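Side-chain contact in 1-deoxy-D-xylulose 5-phosphate reductoisomerase (Moraxella catarrhalis, PDB 4ZQG), which converts 1-deoxy-D-xylulose 5-phosphate to 2-C-methyl-D-erythritol 4-phosphate with a nicotinamide cofactor, a step of the MEP pathway of isoprenoid synthesis: residues A[333-338]-A[366-371]. Sequence-based numbering, arbitrary orientation.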
ATOM      1  N   THR A 333      26.673  -4.695  15.103  1.00 62.49           N
ATOM      2  CA  THR A 333      25.939  -4.655  16.366  1.00 63.82           C
ATOM      3  C   THR A 333      26.643  -3.897  17.518  1.00 62.41           C
ATOM      4  O   THR A 333      26.038  -3.105  18.196  1.00 62.85           O
ATOM      5  CB  THR A 333      25.532  -6.064  16.802  1.00 66.81           C
ATOM      6  OG1 THR A 333      24.508  -6.542  15.915  1.00 69.28           O
ATOM      7  CG2 THR A 333      24.978  -6.034  18.243  1.00 67.39           C
ATOM      8  N   GLY A 334      27.912  -4.123  17.734  1.00 61.02           N
ATOM      9  CA  GLY A 334      28.646  -3.304  18.659  1.00 60.32           C
ATOM     10  C   GLY A 334      28.395  -1.824  18.526  1.00 59.50           C
ATOM     11  O   GLY A 334      28.145  -1.151  19.496  1.00 61.48           O
ATOM     12  N   ALA A 335      28.454  -1.278  17.334  1.00 60.34           N
ATOM     13  CA  ALA A 335      28.281   0.170  17.179  1.00 59.32           C
ATOM     14  C   ALA A 335      26.860   0.596  17.407  1.00 57.92           C
ATOM     15  O   ALA A 335      26.609   1.752  17.694  1.00 56.80           O
ATOM     16  CB  ALA A 335      28.709   0.615  15.803  1.00 59.25           C
ATOM     17  N   CYS A 336      25.932  -0.319  17.197  1.00 58.64           N
ATOM     18  CA  CYS A 336      24.512  -0.045  17.419  1.00 59.60           C
ATOM     19  C   CYS A 336      24.161   0.053  18.891  1.00 59.73           C
ATOM     20  O   CYS A 336      23.327   0.873  19.284  1.00 59.66           O
ATOM     21  CB  CYS A 336      23.657  -1.095  16.731  1.00 60.20           C
ATOM     22  SG  CYS A 336      23.736  -0.861  14.945  1.00 61.23           S
ATOM     23  N   ILE A 337      24.846  -0.769  19.683  1.00 60.20           N
ATOM     24  CA  ILE A 337      24.810  -0.718  21.126  1.00 59.09           C
ATOM     25  C   ILE A 337      25.445   0.572  21.605  1.00 60.62           C
ATOM     26  O   ILE A 337      24.832   1.353  22.310  1.00 60.84           O
ATOM     27  CB  ILE A 337      25.501  -1.945  21.705  1.00 58.88           C
ATOM     28  CG1 ILE A 337      24.625  -3.147  21.415  1.00 58.35           C
ATOM     29  CG2 ILE A 337      25.762  -1.767  23.206  1.00 58.92           C
ATOM     30  CD1 ILE A 337      25.315  -4.461  21.635  1.00 60.26           C
ATOM     31  N   ALA A 338      26.670   0.822  21.194  1.00 62.09           N
ATOM     32  CA  ALA A 338      27.265   2.106  21.488  1.00 62.85           C
ATOM     33  C   ALA A 338      26.228   3.158  21.174  1.00 61.61           C
ATOM     34  O   ALA A 338      25.985   4.009  21.985  1.00 63.47           O
ATOM     35  CB  ALA A 338      28.527   2.330  20.666  1.00 63.60           C
ATOM     36  N   ALA A 366      30.861  10.962  19.941  1.00 70.81           N
ATOM     37  CA  ALA A 366      32.052  10.833  20.760  1.00 71.66           C
ATOM     38  C   ALA A 366      32.151   9.404  21.227  1.00 70.28           C
ATOM     39  O   ALA A 366      33.228   8.816  21.225  1.00 70.56           O
ATOM     40  CB  ALA A 366      32.031  11.799  21.932  1.00 72.11           C
ATOM     41  N   CYS A 367      31.010   8.835  21.574  1.00 69.52           N
ATOM     42  CA  CYS A 367      30.946   7.417  21.906  1.00 70.84           C
ATOM     43  C   CYS A 367      31.196   6.433  20.723  1.00 70.37           C
ATOM     44  O   CYS A 367      31.838   5.391  20.906  1.00 71.08           O
ATOM     45  CB  CYS A 367      29.611   7.108  22.566  1.00 70.19           C
ATOM     46  SG  CYS A 367      29.553   7.693  24.269  1.00 73.21           S
ATOM     47  N   LEU A 368      30.693   6.732  19.529  1.00 67.88           N
ATOM     48  CA  LEU A 368      30.921   5.825  18.429  1.00 66.68           C
ATOM     49  C   LEU A 368      32.409   5.820  18.103  1.00 68.57           C
ATOM     50  O   LEU A 368      32.976   4.745  17.881  1.00 66.76           O
ATOM     51  CB  LEU A 368      30.085   6.187  17.203  1.00 65.08           C
ATOM     52  CG  LEU A 368      28.624   5.768  17.285  1.00 63.57           C
ATOM     53  CD1 LEU A 368      27.766   6.645  16.407  1.00 62.96           C
ATOM     54  CD2 LEU A 368      28.449   4.303  16.933  1.00 63.58           C
ATOM     55  N   ASP A 369      33.022   7.012  18.126  1.00 70.13           N
ATOM     56  CA  ASP A 369      34.424   7.188  17.763  1.00 73.21           C
ATOM     57  C   ASP A 369      35.424   6.983  18.898  1.00 75.10           C
ATOM     58  O   ASP A 369      36.616   7.136  18.695  1.00 76.15           O
ATOM     59  CB  ASP A 369      34.640   8.563  17.123  1.00 75.57           C
ATOM     60  CG  ASP A 369      33.956   8.692  15.762  1.00 76.36           C
ATOM     61  OD1 ASP A 369      33.875   9.832  15.261  1.00 77.78           O
ATOM     62  OD2 ASP A 369      33.491   7.665  15.197  1.00 77.60           O
ATOM     63  N   ASP A 370      34.946   6.617  20.084  1.00 76.64           N
ATOM     64  CA  ASP A 370      35.822   6.341  21.223  1.00 77.60           C
ATOM     65  C   ASP A 370      36.578   5.015  21.121  1.00 76.78           C
ATOM     66  O   ASP A 370      35.962   3.963  20.926  1.00 73.04           O
ATOM     67  CB  ASP A 370      34.988   6.310  22.491  1.00 78.98           C
ATOM     68  CG  ASP A 370      35.815   6.085  23.721  1.00 80.13           C
ATOM     69  OD1 ASP A 370      35.796   6.978  24.596  1.00 80.31           O
ATOM     70  OD2 ASP A 370      36.476   5.026  23.810  1.00 82.98           O
ATOM     71  N   LYS A 371      37.898   5.061  21.336  1.00 78.81           N
ATOM     72  CA  LYS A 371      38.745   3.883  21.119  1.00 79.57           C
ATOM     73  C   LYS A 371      38.400   2.732  22.067  1.00 77.33           C
ATOM     74  O   LYS A 371      38.464   1.562  21.682  1.00 77.12           O
ATOM     75  CB  LYS A 371      40.228   4.242  21.209  1.00 82.51           C
ATOM     76  CG  LYS A 371      40.702   5.144  20.075  1.00 83.98           C
TER
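Leu368 reaches across to helix 333-351 with one methyl branch and meets Ala335 and Ala338 there. The touching atom is CD2. Leu368 CD2 approaches the methyl of Ala335, with CB to CD2 at 3.9 Å, and lies 4.2 Å from Ala338 CB. The two alanines are three residues apart, a little under one turn, and so lie on the same side of the helix, where one leucine methyl meets both. Their side chains are set differently. The CB of Ala338 points toward helix 359-368, while the CB of Ala335 points neither straight at the other helix nor away from it.

Leu368 CD2 also lies 3.2 Å from Ala335 O. This is a van der Waals contact of a methyl with a carbonyl oxygen, not a hydrogen bond. The CG of Leu368 sits anti to its carbonyl carbon and beside the backbone N (chi1 -78°). From there the branch extends out toward the other helix, although the CB itself does not point straight at it. The CA atoms of Ala338 and Leu368 are 6.0 Å apart, a close approach that the small alanine side chain permits.

Leu324 and Ala328 of helix 320-331 also pack on Leu368, and Ala328 touches Ala335 as well. Tyr377 touches both alanines, and its OH is hydrogen-bonded to Leu368 O. Asp370 is the N-cap of helix 371-374 and forms a salt bridge with Lys405.

The contact joins two helices of the C-terminal helical region. All three touching residues are buried, and no hydrogen bond or salt bridge links the two segments. Their direct association therefore probably rests on van der Waals packing, including the methyl-to-carbonyl contact, and on keeping methyl groups from water.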